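Local atomic coordinates of mandelate racemase/muconate lactonizing protein (Thermobispora bispora, PDB entry 3VC5), a protein that probably catalyses the magnesium-dependent dehydration of D-glucarate to 5-dehydro-4-deoxy-D-glucarate, as a member of the mandelate racemase/muconate lactonizing enzyme family. Residues G72-A75 and H76-Q79; W244-E247 and T248-V252; P297-E301 and R302-G306; E414-G417 and I418-R421. All coordinates share one frame; numbering follows the deposited sequence.

Contact 1. Residues G72-A75 and H76-Q79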
ATOM      1  N   GLY A  72      -6.323  -0.796  26.320  1.00 21.03           N
ATOM      2  CA  GLY A  72      -5.986  -1.302  27.659  1.00 22.37           C
ATOM      3  C   GLY A  72      -6.825  -2.466  28.162  1.00 21.96           C
ATOM      4  O   GLY A  72      -6.572  -2.974  29.265  1.00 24.52           O
ATOM      5  N   ASP A  73      -7.800  -2.923  27.356  1.00 22.85           N
ATOM      6  CA  ASP A  73      -8.663  -4.051  27.751  1.00 22.93           C
ATOM      7  C   ASP A  73      -7.789  -5.253  28.129  1.00 24.68           C
ATOM      8  O   ASP A  73      -6.801  -5.549  27.448  1.00 23.81           O
ATOM      9  CB  ASP A  73      -9.603  -4.472  26.621  1.00 22.49           C
ATOM     10  CG  ASP A  73     -10.716  -3.453  26.345  1.00 32.14           C
ATOM     11  OD1 ASP A  73     -10.956  -2.529  27.145  1.00 25.94           O
ATOM     12  OD2 ASP A  73     -11.383  -3.594  25.305  1.00 38.07           O
ATOM     13  N   LEU A  74      -8.205  -5.994  29.155  1.00 23.51           N
ATOM     14  CA  LEU A  74      -7.370  -7.008  29.770  1.00 23.08           C
ATOM     15  C   LEU A  74      -6.919  -8.070  28.756  1.00 23.32           C
ATOM     16  O   LEU A  74      -5.718  -8.424  28.711  1.00 25.54           O
ATOM     17  CB  LEU A  74      -8.139  -7.675  30.933  1.00 24.37           C
ATOM     18  CG  LEU A  74      -7.349  -8.689  31.762  1.00 28.86           C
ATOM     19  CD1 LEU A  74      -6.132  -8.031  32.409  1.00 32.09           C
ATOM     20  CD2 LEU A  74      -8.288  -9.345  32.798  1.00 36.47           C
ATOM     21  N   ALA A  75      -7.860  -8.614  27.969  1.00 26.46           N
ATOM     22  CA  ALA A  75      -7.492  -9.669  27.038  1.00 28.04           C
ATOM     23  C   ALA A  75      -6.466  -9.178  26.016  1.00 27.06           C
ATOM     24  O   ALA A  75      -5.522  -9.909  25.632  1.00 26.84           O
ATOM     25  CB  ALA A  75      -8.729 -10.234  26.355  1.00 26.33           C
ATOM     26  N   HIS A  76      -6.631  -7.941  25.576  1.00 23.38           N
ATOM     27  CA  HIS A  76      -5.674  -7.339  24.663  1.00 22.83           C
ATOM     28  C   HIS A  76      -4.329  -7.109  25.344  1.00 23.78           C
ATOM     29  O   HIS A  76      -3.282  -7.437  24.769  1.00 22.40           O
ATOM     30  CB  HIS A  76      -6.214  -6.009  24.121  1.00 23.19           C
ATOM     31  CG  HIS A  76      -5.328  -5.372  23.089  1.00 20.68           C
ATOM     32  ND1 HIS A  76      -5.099  -5.938  21.852  1.00 21.59           N
ATOM     33  CD2 HIS A  76      -4.624  -4.208  23.106  1.00 22.44           C
ATOM     34  CE1 HIS A  76      -4.313  -5.150  21.145  1.00 21.01           C
ATOM     35  NE2 HIS A  76      -3.984  -4.103  21.898  1.00 20.72           N
ATOM     36  N   LEU A  77      -4.358  -6.482  26.524  1.00 23.81           N
ATOM     37  CA  LEU A  77      -3.151  -6.273  27.306  1.00 26.22           C
ATOM     38  C   LEU A  77      -2.349  -7.582  27.446  1.00 26.17           C
ATOM     39  O   LEU A  77      -1.110  -7.596  27.316  1.00 25.57           O
ATOM     40  CB  LEU A  77      -3.526  -5.729  28.692  1.00 24.19           C
ATOM     41  CG  LEU A  77      -2.423  -5.628  29.744  1.00 25.92           C
ATOM     42  CD1 LEU A  77      -1.288  -4.693  29.288  1.00 25.14           C
ATOM     43  CD2 LEU A  77      -3.060  -5.129  31.074  1.00 26.39           C
ATOM     44  N   GLU A  78      -3.044  -8.685  27.723  1.00 24.39           N
ATOM     45  CA  GLU A  78      -2.362  -9.985  27.881  1.00 26.84           C
ATOM     46  C   GLU A  78      -1.634 -10.425  26.606  1.00 25.88           C
ATOM     47  O   GLU A  78      -0.509 -10.955  26.656  1.00 25.14           O
ATOM     48  CB  GLU A  78      -3.340 -11.079  28.339  1.00 30.14           C
ATOM     49  CG  GLU A  78      -3.833 -10.871  29.761  1.00 35.26           C
ATOM     50  CD  GLU A  78      -4.961 -11.828  30.132  1.00 52.23           C
ATOM     51  OE1 GLU A  78      -5.498 -12.518  29.218  1.00 54.06           O
ATOM     52  OE2 GLU A  78      -5.310 -11.876  31.338  1.00 58.73           O
ATOM     53  N   GLN A  79      -2.264 -10.193  25.462  1.00 24.77           N
ATOM     54  CA  GLN A  79      -1.643 -10.514  24.178  1.00 24.96           C
ATOM     55  C   GLN A  79      -0.463  -9.609  23.880  1.00 25.00           C
ATOM     56  O   GLN A  79       0.564 -10.083  23.362  1.00 24.11           O
ATOM     57  CB  GLN A  79      -2.657 -10.463  23.023  1.00 23.61           C
ATOM     58  CG  GLN A  79      -3.742 -11.535  23.104  1.00 30.00           C
ATOM     59  CD  GLN A  79      -3.229 -12.977  23.240  1.00 34.27           C
ATOM     60  OE1 GLN A  79      -3.748 -13.758  24.068  1.00 46.19           O
ATOM     61  NE2 GLN A  79      -2.230 -13.352  22.431  1.00 36.31           N
TER
HETATM   62  O   HOH W   1      -5.769 -12.655  25.927  1.00 38.31           O
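D73 and L77 are joined by the first of three backbone bonds that start helix 74-85. L77 N donates to D73 O at 2.8 Å, with an almost straight N-H...O angle of 178°. E78 N follows with a bond to L74 O at 2.9 Å. Q79 N to A75 O is longer, at 3.3 Å. D73 holds the N-cap position, but its carboxylate makes no capping bond. Its OD1 accepts instead from the backbone N of R421.

A water ties the backbone to a side chain. It bridges A75 O, 2.8 Å away, and Q79 OE1, 3.0 Å away, though its two protons must serve more acceptors than they can satisfy. Q79 bends at chi2 (-54°), which turns its amide back along the helix to this water.

The apolar contact is looser. L74 CD1 and L77 CD2, nearly one turn apart, are separated by 4.4 Å.

The polar side chain of E78 packs obliquely across L74, with E78 OE2 3.8 Å from L74 CG. With chi1 at -69°, E78 CG sits beside its own backbone N and close over L74 O.

H76 NE2 is hydrogen-bonded to T70 OG1, and its ring meets Y71 edge-to-face. This first turn follows strand 65-71 of the N-terminal domain. H76 and Q79 pack on helix 123-146, L77 lies against strand 25-36, and D73 and L74 touch T420 in the loop after helix 403-415.

Contact 2. Residues W244-E247 and T248-V252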
ATOM      1  N   TRP A 244     -29.816   2.801  13.996  1.00 25.82           N
ATOM      2  CA  TRP A 244     -31.066   3.020  13.245  1.00 25.94           C
ATOM      3  C   TRP A 244     -31.383   1.870  12.297  1.00 26.02           C
ATOM      4  O   TRP A 244     -30.466   1.182  11.816  1.00 27.60           O
ATOM      5  CB  TRP A 244     -31.032   4.313  12.422  1.00 26.71           C
ATOM      6  CG  TRP A 244     -30.727   5.560  13.216  1.00 24.57           C
ATOM      7  CD1 TRP A 244     -30.880   5.742  14.566  1.00 28.67           C
ATOM      8  CD2 TRP A 244     -30.232   6.802  12.696  1.00 27.10           C
ATOM      9  NE1 TRP A 244     -30.480   7.023  14.921  1.00 28.70           N
ATOM     10  CE2 TRP A 244     -30.103   7.697  13.788  1.00 27.33           C
ATOM     11  CE3 TRP A 244     -29.894   7.249  11.416  1.00 29.65           C
ATOM     12  CZ2 TRP A 244     -29.650   9.017  13.626  1.00 30.91           C
ATOM     13  CZ3 TRP A 244     -29.439   8.564  11.263  1.00 33.05           C
ATOM     14  CH2 TRP A 244     -29.325   9.425  12.363  1.00 32.50           C
ATOM     15  N   THR A 245     -32.671   1.709  11.996  1.00 29.11           N
ATOM     16  CA  THR A 245     -33.112   0.813  10.945  1.00 29.17           C
ATOM     17  C   THR A 245     -32.790   1.438   9.596  1.00 26.58           C
ATOM     18  O   THR A 245     -32.462   2.630   9.499  1.00 28.49           O
ATOM     19  CB  THR A 245     -34.636   0.602  11.007  1.00 31.48           C
ATOM     20  OG1 THR A 245     -35.292   1.852  10.769  1.00 33.13           O
ATOM     21  CG2 THR A 245     -35.049   0.061  12.360  1.00 31.55           C
ATOM     22  N   VAL A 246     -32.903   0.644   8.541  1.00 28.49           N
ATOM     23  CA  VAL A 246     -32.705   1.162   7.201  1.00 27.87           C
ATOM     24  C   VAL A 246     -33.724   2.279   6.877  1.00 28.94           C
ATOM     25  O   VAL A 246     -33.352   3.366   6.385  1.00 30.32           O
ATOM     26  CB  VAL A 246     -32.811   0.000   6.178  1.00 26.18           C
ATOM     27  CG1 VAL A 246     -32.942   0.528   4.760  1.00 31.83           C
ATOM     28  CG2 VAL A 246     -31.570  -0.918   6.316  1.00 27.61           C
ATOM     29  N   GLU A 247     -34.986   2.019   7.171  1.00 31.20           N
ATOM     30  CA  GLU A 247     -36.064   2.962   6.918  1.00 34.62           C
ATOM     31  C   GLU A 247     -35.804   4.295   7.596  1.00 33.66           C
ATOM     32  O   GLU A 247     -35.871   5.303   6.982  1.00 32.60           O
ATOM     33  CB  GLU A 247     -37.405   2.359   7.364  1.00 38.55           C
ATOM     34  CG  GLU A 247     -38.633   2.931   6.628  1.00 63.18           C
ATOM     35  CD  GLU A 247     -40.022   2.644   7.279  1.00 74.79           C
ATOM     36  OE1 GLU A 247     -40.867   3.551   7.291  1.00 79.01           O
ATOM     37  OE2 GLU A 247     -40.278   1.529   7.753  1.00 68.45           O
ATOM     38  N   THR A 248     -35.476   4.264   8.872  1.00 31.10           N
ATOM     39  CA  THR A 248     -35.178   5.488   9.618  1.00 29.95           C
ATOM     40  C   THR A 248     -33.972   6.221   9.064  1.00 29.96           C
ATOM     41  O   THR A 248     -33.967   7.463   8.973  1.00 31.53           O
ATOM     42  CB  THR A 248     -35.021   5.160  11.114  1.00 30.81           C
ATOM     43  OG1 THR A 248     -36.306   4.768  11.615  1.00 34.17           O
ATOM     44  CG2 THR A 248     -34.502   6.347  11.907  1.00 34.29           C
ATOM     45  N   SER A 249     -32.934   5.458   8.727  1.00 30.07           N
ATOM     46  CA  SER A 249     -31.729   6.056   8.185  1.00 28.76           C
ATOM     47  C   SER A 249     -32.014   6.844   6.921  1.00 25.92           C
ATOM     48  O   SER A 249     -31.440   7.916   6.709  1.00 30.71           O
ATOM     49  CB  SER A 249     -30.667   4.998   7.874  1.00 25.80           C
ATOM     50  OG  SER A 249     -30.331   4.300   9.057  1.00 28.14           O
ATOM     51  N   ILE A 250     -32.852   6.284   6.052  1.00 29.22           N
ATOM     52  CA  ILE A 250     -33.151   6.934   4.792  1.00 31.24           C
ATOM     53  C   ILE A 250     -33.934   8.229   5.053  1.00 33.68           C
ATOM     54  O   ILE A 250     -33.690   9.267   4.417  1.00 33.20           O
ATOM     55  CB  ILE A 250     -33.900   5.990   3.830  1.00 28.45           C
ATOM     56  CG1 ILE A 250     -32.935   4.885   3.352  1.00 31.92           C
ATOM     57  CG2 ILE A 250     -34.443   6.779   2.655  1.00 31.95           C
ATOM     58  CD1 ILE A 250     -33.635   3.728   2.658  1.00 30.32           C
ATOM     59  N   ARG A 251     -34.858   8.174   6.008  1.00 33.83           N
ATOM     60  CA  ARG A 251     -35.694   9.331   6.304  1.00 37.05           C
ATOM     61  C   ARG A 251     -34.796  10.439   6.852  1.00 36.87           C
ATOM     62  O   ARG A 251     -34.912  11.593   6.447  1.00 39.13           O
ATOM     63  CB  ARG A 251     -36.784   8.946   7.310  1.00 42.14           C
ATOM     64  CG  ARG A 251     -37.790  10.042   7.632  1.00 50.25           C
ATOM     65  CD  ARG A 251     -38.908   9.516   8.519  1.00 55.24           C
ATOM     66  NE  ARG A 251     -38.418   9.167   9.853  1.00 59.10           N
ATOM     67  CZ  ARG A 251     -38.373   7.928  10.340  1.00 60.92           C
ATOM     68  NH1 ARG A 251     -38.796   6.899   9.608  1.00 60.31           N
ATOM     69  NH2 ARG A 251     -37.913   7.716  11.567  1.00 61.19           N
ATOM     70  N   VAL A 252     -33.863  10.086   7.739  1.00 36.08           N
ATOM     71  CA  VAL A 252     -32.972  11.105   8.311  1.00 35.01           C
ATOM     72  C   VAL A 252     -31.990  11.676   7.284  1.00 35.85           C
ATOM     73  O   VAL A 252     -31.799  12.902   7.215  1.00 34.01           O
ATOM     74  CB  VAL A 252     -32.214  10.585   9.545  1.00 38.09           C
ATOM     75  CG1 VAL A 252     -31.127  11.592   9.990  1.00 37.86           C
ATOM     76  CG2 VAL A 252     -33.202  10.322  10.681  1.00 42.19           C
TER
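The indole of W244 packs against the first turns of helix 246-255 and crosses the side chains of T248 and V252 at about right angles. V252 CG2 stands over one face, 4.2 Å above the ring plane and offset toward its rim. T248 CG2 meets the ring obliquely. V252 CG1 comes to 3.7 Å from W244 CH2. S249 OG sits at the ring edge, in its plane. With chi1 at -56°, W244 CG stays beside its own backbone N, and the ring runs alongside the helix.

T245 is the N-cap. Its OG1 accepts from T248 N at 3.1 Å. T245 O takes two bonds from S249: OG at 2.7 Å and N at 3.0 Å. They arrive from opposite faces of the carbonyl plane. V246 and I250 lie side by side and point the same way, and V246 CG1 is 3.9 Å from I250 CD1.

T248 OG1 is bonded to the C-terminal carboxylate of W441, and W441 O makes a weak bond to T245 OG1. The capped helix belongs to the beta-alpha-beta unit of strand 236-239, helix 246-255 and strand 262-264. This is the repeating unit of the enolase-superfamily barrel. D239 and E264, which bind magnesium in this protein though no metal is bound to this chain, have side chains about 8 and 9 Å from that of W244.

Contact 3. Residues P297-E301 and R302-G306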
ATOM      1  N   PRO A 297     -13.417  -6.495  -0.219  1.00 20.31           N
ATOM      2  CA  PRO A 297     -14.051  -6.925  -1.481  1.00 22.67           C
ATOM      3  C   PRO A 297     -15.587  -6.861  -1.432  1.00 24.45           C
ATOM      4  O   PRO A 297     -16.208  -6.399  -2.407  1.00 23.39           O
ATOM      5  CB  PRO A 297     -13.554  -8.358  -1.657  1.00 22.84           C
ATOM      6  CG  PRO A 297     -12.165  -8.346  -1.006  1.00 21.92           C
ATOM      7  CD  PRO A 297     -12.351  -7.419   0.223  1.00 20.31           C
ATOM      8  N   ALA A 298     -16.203  -7.317  -0.334  1.00 21.89           N
ATOM      9  CA  ALA A 298     -17.656  -7.146  -0.189  1.00 24.56           C
ATOM     10  C   ALA A 298     -18.082  -5.700  -0.217  1.00 25.65           C
ATOM     11  O   ALA A 298     -19.161  -5.380  -0.760  1.00 28.49           O
ATOM     12  CB  ALA A 298     -18.191  -7.859   1.062  1.00 27.73           C
ATOM     13  N   ALA A 299     -17.295  -4.823   0.409  1.00 24.47           N
ATOM     14  CA  ALA A 299     -17.618  -3.379   0.394  1.00 25.49           C
ATOM     15  C   ALA A 299     -17.541  -2.772  -1.007  1.00 24.39           C
ATOM     16  O   ALA A 299     -18.351  -1.916  -1.380  1.00 30.35           O
ATOM     17  CB  ALA A 299     -16.734  -2.583   1.380  1.00 25.80           C
ATOM     18  N   VAL A 300     -16.557  -3.182  -1.784  1.00 25.22           N
ATOM     19  CA  VAL A 300     -16.440  -2.663  -3.132  1.00 25.18           C
ATOM     20  C   VAL A 300     -17.640  -3.129  -3.984  1.00 27.33           C
ATOM     21  O   VAL A 300     -18.167  -2.392  -4.812  1.00 30.22           O
ATOM     22  CB  VAL A 300     -15.068  -3.060  -3.744  1.00 27.13           C
ATOM     23  CG1 VAL A 300     -15.093  -2.960  -5.296  1.00 27.46           C
ATOM     24  CG2 VAL A 300     -13.943  -2.202  -3.100  1.00 29.26           C
ATOM     25  N   GLU A 301     -18.080  -4.358  -3.763  1.00 26.38           N
ATOM     26  CA  GLU A 301     -19.191  -4.905  -4.524  1.00 27.99           C
ATOM     27  C   GLU A 301     -20.517  -4.245  -4.166  1.00 29.60           C
ATOM     28  O   GLU A 301     -21.253  -3.839  -5.064  1.00 32.65           O
ATOM     29  CB  GLU A 301     -19.281  -6.388  -4.248  1.00 32.26           C
ATOM     30  CG  GLU A 301     -20.153  -7.170  -5.131  1.00 42.57           C
ATOM     31  CD  GLU A 301     -19.901  -8.630  -4.856  1.00 58.66           C
ATOM     32  OE1 GLU A 301     -19.343  -9.325  -5.735  1.00 69.79           O
ATOM     33  OE2 GLU A 301     -20.195  -9.053  -3.718  1.00 56.09           O
ATOM     34  N   ARG A 302     -20.815  -4.099  -2.870  1.00 26.92           N
ATOM     35  CA  ARG A 302     -22.134  -3.558  -2.456  1.00 27.05           C
ATOM     36  C   ARG A 302     -22.182  -2.038  -2.311  1.00 26.99           C
ATOM     37  O   ARG A 302     -23.268  -1.419  -2.350  1.00 27.78           O
ATOM     38  CB  ARG A 302     -22.558  -4.161  -1.116  1.00 27.69           C
ATOM     39  CG  ARG A 302     -22.849  -5.654  -1.129  1.00 29.72           C
ATOM     40  CD  ARG A 302     -24.044  -6.025  -2.030  1.00 30.25           C
ATOM     41  NE  ARG A 302     -25.269  -5.251  -1.748  1.00 31.03           N
ATOM     42  CZ  ARG A 302     -26.123  -5.497  -0.749  1.00 29.29           C
ATOM     43  NH1 ARG A 302     -25.904  -6.500   0.108  1.00 31.01           N
ATOM     44  NH2 ARG A 302     -27.225  -4.736  -0.607  1.00 33.78           N
ATOM     45  N   ARG A 303     -21.019  -1.438  -2.109  1.00 26.96           N
ATOM     46  CA  ARG A 303     -20.910   0.010  -1.884  1.00 25.83           C
ATOM     47  C   ARG A 303     -21.738   0.496  -0.681  1.00 24.91           C
ATOM     48  O   ARG A 303     -22.611   1.355  -0.808  1.00 26.70           O
ATOM     49  CB  ARG A 303     -21.229   0.790  -3.166  1.00 28.45           C
ATOM     50  CG  ARG A 303     -20.247   0.497  -4.315  1.00 34.04           C
ATOM     51  CD  ARG A 303     -18.943   1.303  -4.140  1.00 53.07           C
ATOM     52  NE  ARG A 303     -17.826   0.878  -4.999  1.00 53.55           N
ATOM     53  CZ  ARG A 303     -16.701   1.585  -5.133  1.00 53.66           C
ATOM     54  NH1 ARG A 303     -16.581   2.743  -4.482  1.00 45.62           N
ATOM     55  NH2 ARG A 303     -15.703   1.158  -5.914  1.00 40.77           N
ATOM     56  N   PRO A 304     -21.438  -0.039   0.511  1.00 23.87           N
ATOM     57  CA  PRO A 304     -22.072   0.474   1.731  1.00 25.19           C
ATOM     58  C   PRO A 304     -21.544   1.869   2.089  1.00 23.30           C
ATOM     59  O   PRO A 304     -22.165   2.579   2.878  1.00 25.20           O
ATOM     60  CB  PRO A 304     -21.613  -0.522   2.797  1.00 21.56           C
ATOM     61  CG  PRO A 304     -20.272  -1.023   2.293  1.00 21.97           C
ATOM     62  CD  PRO A 304     -20.436  -1.093   0.789  1.00 23.07           C
ATOM     63  N   ILE A 305     -20.390   2.242   1.551  1.00 23.84           N
ATOM     64  CA  ILE A 305     -19.753   3.500   1.976  1.00 24.21           C
ATOM     65  C   ILE A 305     -19.124   4.252   0.825  1.00 25.86           C
ATOM     66  O   ILE A 305     -18.709   3.666  -0.177  1.00 28.48           O
ATOM     67  CB  ILE A 305     -18.676   3.291   3.042  1.00 25.46           C
ATOM     68  CG1 ILE A 305     -17.520   2.474   2.444  1.00 23.84           C
ATOM     69  CG2 ILE A 305     -19.295   2.684   4.327  1.00 26.08           C
ATOM     70  CD1 ILE A 305     -16.337   2.215   3.386  1.00 24.31           C
ATOM     71  N   GLY A 306     -19.043   5.570   1.006  1.00 26.21           N
ATOM     72  CA  GLY A 306     -18.241   6.415   0.177  1.00 28.37           C
ATOM     73  C   GLY A 306     -16.993   6.860   0.928  1.00 26.50           C
ATOM     74  O   GLY A 306     -16.057   7.373   0.298  1.00 29.06           O
TER
HETATM   75  O   HOH W   2     -18.315   0.853  -0.469  1.00 44.08           O
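A299 O accepts from R303 N at 2.8 Å in the last turn of helix 296-302, and R303 then leaves helical geometry with positive phi (57°). The preceding bond, R302 N to A298 O, is 3.0 Å long.

A water bridges A299 O and I305 N. It donates to A299 O at 2.9 Å and accepts from I305 N at 3.2 Å. It thus links the last turn to the segment that leads into the next strand. P304 comes next to A299, with CG 4.0 Å from A299 CB. Its CD lies 3.1 Å from A299 O, the same oxygen that R303 N and the water use.

R303 bends at chi2 (-80°) and folds back alongside the helix end. Its NE makes a weak bond of 3.3 Å to V300 O. Beyond it, NH2 is held by F331 O of the same chain. R302 bends at chi2 and chi3, and its guanidinium forms a salt bridge with D271. Both arginine ends are therefore held by other parts of the chain.

R302, P304 and I305 all pack on helix 270-277. A299 touches V290. P297 and V300 meet F331 of the second subunit. G306, just before strand 307-310, is backbone-bonded to L284 and to E334.

Contact 4. Residues E414-G417 and I418-R421. With PO4 (phosphate ion), chain B.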
ATOM      1  N   GLU A 414      -3.799   0.692  38.329  1.00 28.24           N
ATOM      2  CA  GLU A 414      -3.774  -0.326  39.382  1.00 27.81           C
ATOM      3  C   GLU A 414      -5.024  -0.272  40.262  1.00 28.71           C
ATOM      4  O   GLU A 414      -5.575  -1.315  40.610  1.00 31.57           O
ATOM      5  CB  GLU A 414      -2.491  -0.260  40.232  1.00 31.37           C
ATOM      6  CG  GLU A 414      -1.244  -0.774  39.496  1.00 39.57           C
ATOM      7  CD  GLU A 414      -1.335  -2.265  39.124  1.00 52.05           C
ATOM      8  OE1 GLU A 414      -1.429  -3.115  40.034  1.00 58.63           O
ATOM      9  OE2 GLU A 414      -1.299  -2.592  37.915  1.00 49.99           O
ATOM     10  N   ARG A 415      -5.485   0.926  40.618  1.00 30.72           N
ATOM     11  CA  ARG A 415      -6.607   1.012  41.560  1.00 29.54           C
ATOM     12  C   ARG A 415      -7.918   1.532  40.999  1.00 30.55           C
ATOM     13  O   ARG A 415      -8.833   1.785  41.762  1.00 34.38           O
ATOM     14  CB  ARG A 415      -6.212   1.820  42.795  1.00 35.15           C
ATOM     15  CG  ARG A 415      -5.393   3.013  42.482  1.00 37.68           C
ATOM     16  CD  ARG A 415      -6.201   4.280  42.396  1.00 44.01           C
ATOM     17  NE  ARG A 415      -5.326   5.448  42.319  1.00 39.21           N
ATOM     18  CZ  ARG A 415      -5.731   6.677  41.994  1.00 35.61           C
ATOM     19  NH1 ARG A 415      -7.019   6.934  41.751  1.00 36.85           N
ATOM     20  NH2 ARG A 415      -4.850   7.652  41.935  1.00 35.94           N
ATOM     21  N   CYS A 416      -8.056   1.616  39.674  1.00 27.68           N
ATOM     22  CA  CYS A 416      -9.236   2.270  39.115  1.00 28.62           C
ATOM     23  C   CYS A 416     -10.453   1.346  39.087  1.00 30.85           C
ATOM     24  O   CYS A 416     -11.590   1.803  38.877  1.00 31.51           O
ATOM     25  CB  CYS A 416      -8.932   2.819  37.722  1.00 26.32           C
ATOM     26  SG  CYS A 416      -8.905   1.545  36.416  1.00 28.08           S
ATOM     27  N   GLY A 417     -10.218   0.052  39.288  1.00 30.52           N
ATOM     28  CA  GLY A 417     -11.308  -0.915  39.397  1.00 33.49           C
ATOM     29  C   GLY A 417     -11.940  -1.293  38.070  1.00 33.82           C
ATOM     30  O   GLY A 417     -13.000  -1.928  38.053  1.00 39.09           O
ATOM     31  N   ILE A 418     -11.304  -0.911  36.956  1.00 27.14           N
ATOM     32  CA  ILE A 418     -11.821  -1.274  35.620  1.00 26.52           C
ATOM     33  C   ILE A 418     -10.726  -1.996  34.865  1.00 25.44           C
ATOM     34  O   ILE A 418      -9.576  -1.577  34.887  1.00 27.40           O
ATOM     35  CB  ILE A 418     -12.301  -0.031  34.801  1.00 27.16           C
ATOM     36  CG1 ILE A 418     -13.459   0.662  35.539  1.00 31.74           C
ATOM     37  CG2 ILE A 418     -12.767  -0.459  33.408  1.00 28.21           C
ATOM     38  CD1 ILE A 418     -13.895   1.951  34.920  1.00 34.58           C
ATOM     39  N   ARG A 419     -11.085  -3.098  34.205  1.00 25.35           N
ATOM     40  CA  ARG A 419     -10.093  -3.888  33.478  1.00 26.46           C
ATOM     41  C   ARG A 419     -10.449  -4.092  32.013  1.00 23.94           C
ATOM     42  O   ARG A 419      -9.567  -4.379  31.203  1.00 25.01           O
ATOM     43  CB  ARG A 419      -9.876  -5.244  34.143  1.00 26.15           C
ATOM     44  CG  ARG A 419      -9.159  -5.131  35.490  1.00 28.13           C
ATOM     45  CD  ARG A 419      -7.723  -4.723  35.270  1.00 29.82           C
ATOM     46  NE  ARG A 419      -6.930  -4.507  36.492  1.00 29.23           N
ATOM     47  CZ  ARG A 419      -6.735  -3.312  37.053  1.00 28.95           C
ATOM     48  NH1 ARG A 419      -7.315  -2.229  36.548  1.00 30.21           N
ATOM     49  NH2 ARG A 419      -5.956  -3.199  38.124  1.00 29.31           N
ATOM     50  N   THR A 420     -11.726  -3.923  31.677  1.00 25.48           N
ATOM     51  CA  THR A 420     -12.195  -4.053  30.279  1.00 24.74           C
ATOM     52  C   THR A 420     -13.316  -3.042  30.062  1.00 23.75           C
ATOM     53  O   THR A 420     -14.250  -2.962  30.865  1.00 27.33           O
ATOM     54  CB  THR A 420     -12.730  -5.481  29.953  1.00 25.64           C
ATOM     55  OG1 THR A 420     -11.661  -6.418  30.081  1.00 27.63           O
ATOM     56  CG2 THR A 420     -13.270  -5.552  28.541  1.00 26.84           C
ATOM     57  N   ARG A 421     -13.215  -2.282  28.969  1.00 24.53           N
ATOM     58  CA  ARG A 421     -14.214  -1.281  28.640  1.00 25.07           C
ATOM     59  C   ARG A 421     -15.587  -1.926  28.531  1.00 26.22           C
ATOM     60  O   ARG A 421     -15.758  -2.945  27.825  1.00 27.32           O
ATOM     61  CB  ARG A 421     -13.844  -0.575  27.329  1.00 23.79           C
ATOM     62  CG  ARG A 421     -14.927   0.385  26.877  1.00 23.25           C
ATOM     63  CD  ARG A 421     -14.538   1.138  25.628  1.00 24.66           C
ATOM     64  NE  ARG A 421     -15.626   2.000  25.195  1.00 23.53           N
ATOM     65  CZ  ARG A 421     -15.645   2.719  24.071  1.00 23.13           C
ATOM     66  NH1 ARG A 421     -14.624   2.683  23.229  1.00 24.66           N
ATOM     67  NH2 ARG A 421     -16.705   3.475  23.784  1.00 26.11           N
TER
HETATM   68  P   PO4 B 501     -16.556   6.001  21.243  1.00 24.80           P
HETATM   69  O1  PO4 B 501     -17.821   6.100  22.003  1.00 26.27           O
HETATM   70  O2  PO4 B 501     -15.589   6.916  21.963  1.00 27.55           O
HETATM   71  O3  PO4 B 501     -16.026   4.628  21.253  1.00 29.31           O
HETATM   72  O4  PO4 B 501     -16.808   6.431  19.889  1.00 29.00           O
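I418 and C416 meet at a positive-phi glycine turn that follows helix 403-415. G417 turns the chain with phi at 77°, a conformation that glycine adopts readily. The loop beyond it leads to helix 423-430 and carries the chain from the protein surface to the phosphate site.

I418 comes first. Its backbone N donates to C416 SG at 3.5 Å. The sulfur lies between the backbone N and carbonyl carbon of its own residue (chi1 77°), which turns it toward the following residues. I418 CB is 4.1 Å from the same sulfur. C416 and I418 both pack on L52 of strand 50-60.

R419 bends at chi2 (-70°), and its guanidinium swings back toward the helix. NH2 donates to E414 O at 3.1 Å. The donor stands above the carbonyl plane, not on a lone pair. NH1 bonds I418 O at 2.9 Å, also from above the carbonyl plane, and bonds Y413 O as well. The Y413 ring adds a cation-pi contact. These partners fix the rotation of the guanidinium.

T420 carries the chain on to R421.

R421 is extended from CG to NE and reaches the phosphate ion, which probably comes from the crystallisation liquor. D423 pairs with its NH2. K211, the predicted proton acceptor, also bonds the ion, as do N42, H47 and H367. Both terminal nitrogens of R421 share one phosphate oxygen: NH1 lies 3.1 Å and NH2 2.9 Å from O3.

Along the chain the four contacts come in series. Contact 1 lies in the N-terminal domain. Contacts 2 and 3 belong to the barrel domain, on helices 246-255 and 296-302, with centres about 19 Å apart and no touch. Contact 4 follows helix 403-415. It returns to contact 1: the two touch, with centres about 12 Å apart. Contacts 3 and 4 lie on opposite sides of the chain's centre, about 38 Å between centres. The late loop packs on the N-terminal domain and supplies R421 to a phosphate site built from both the N-terminal part and the predicted catalytic K211 of the barrel, while contacts 2 and 3 belong to the barrel's outer helices.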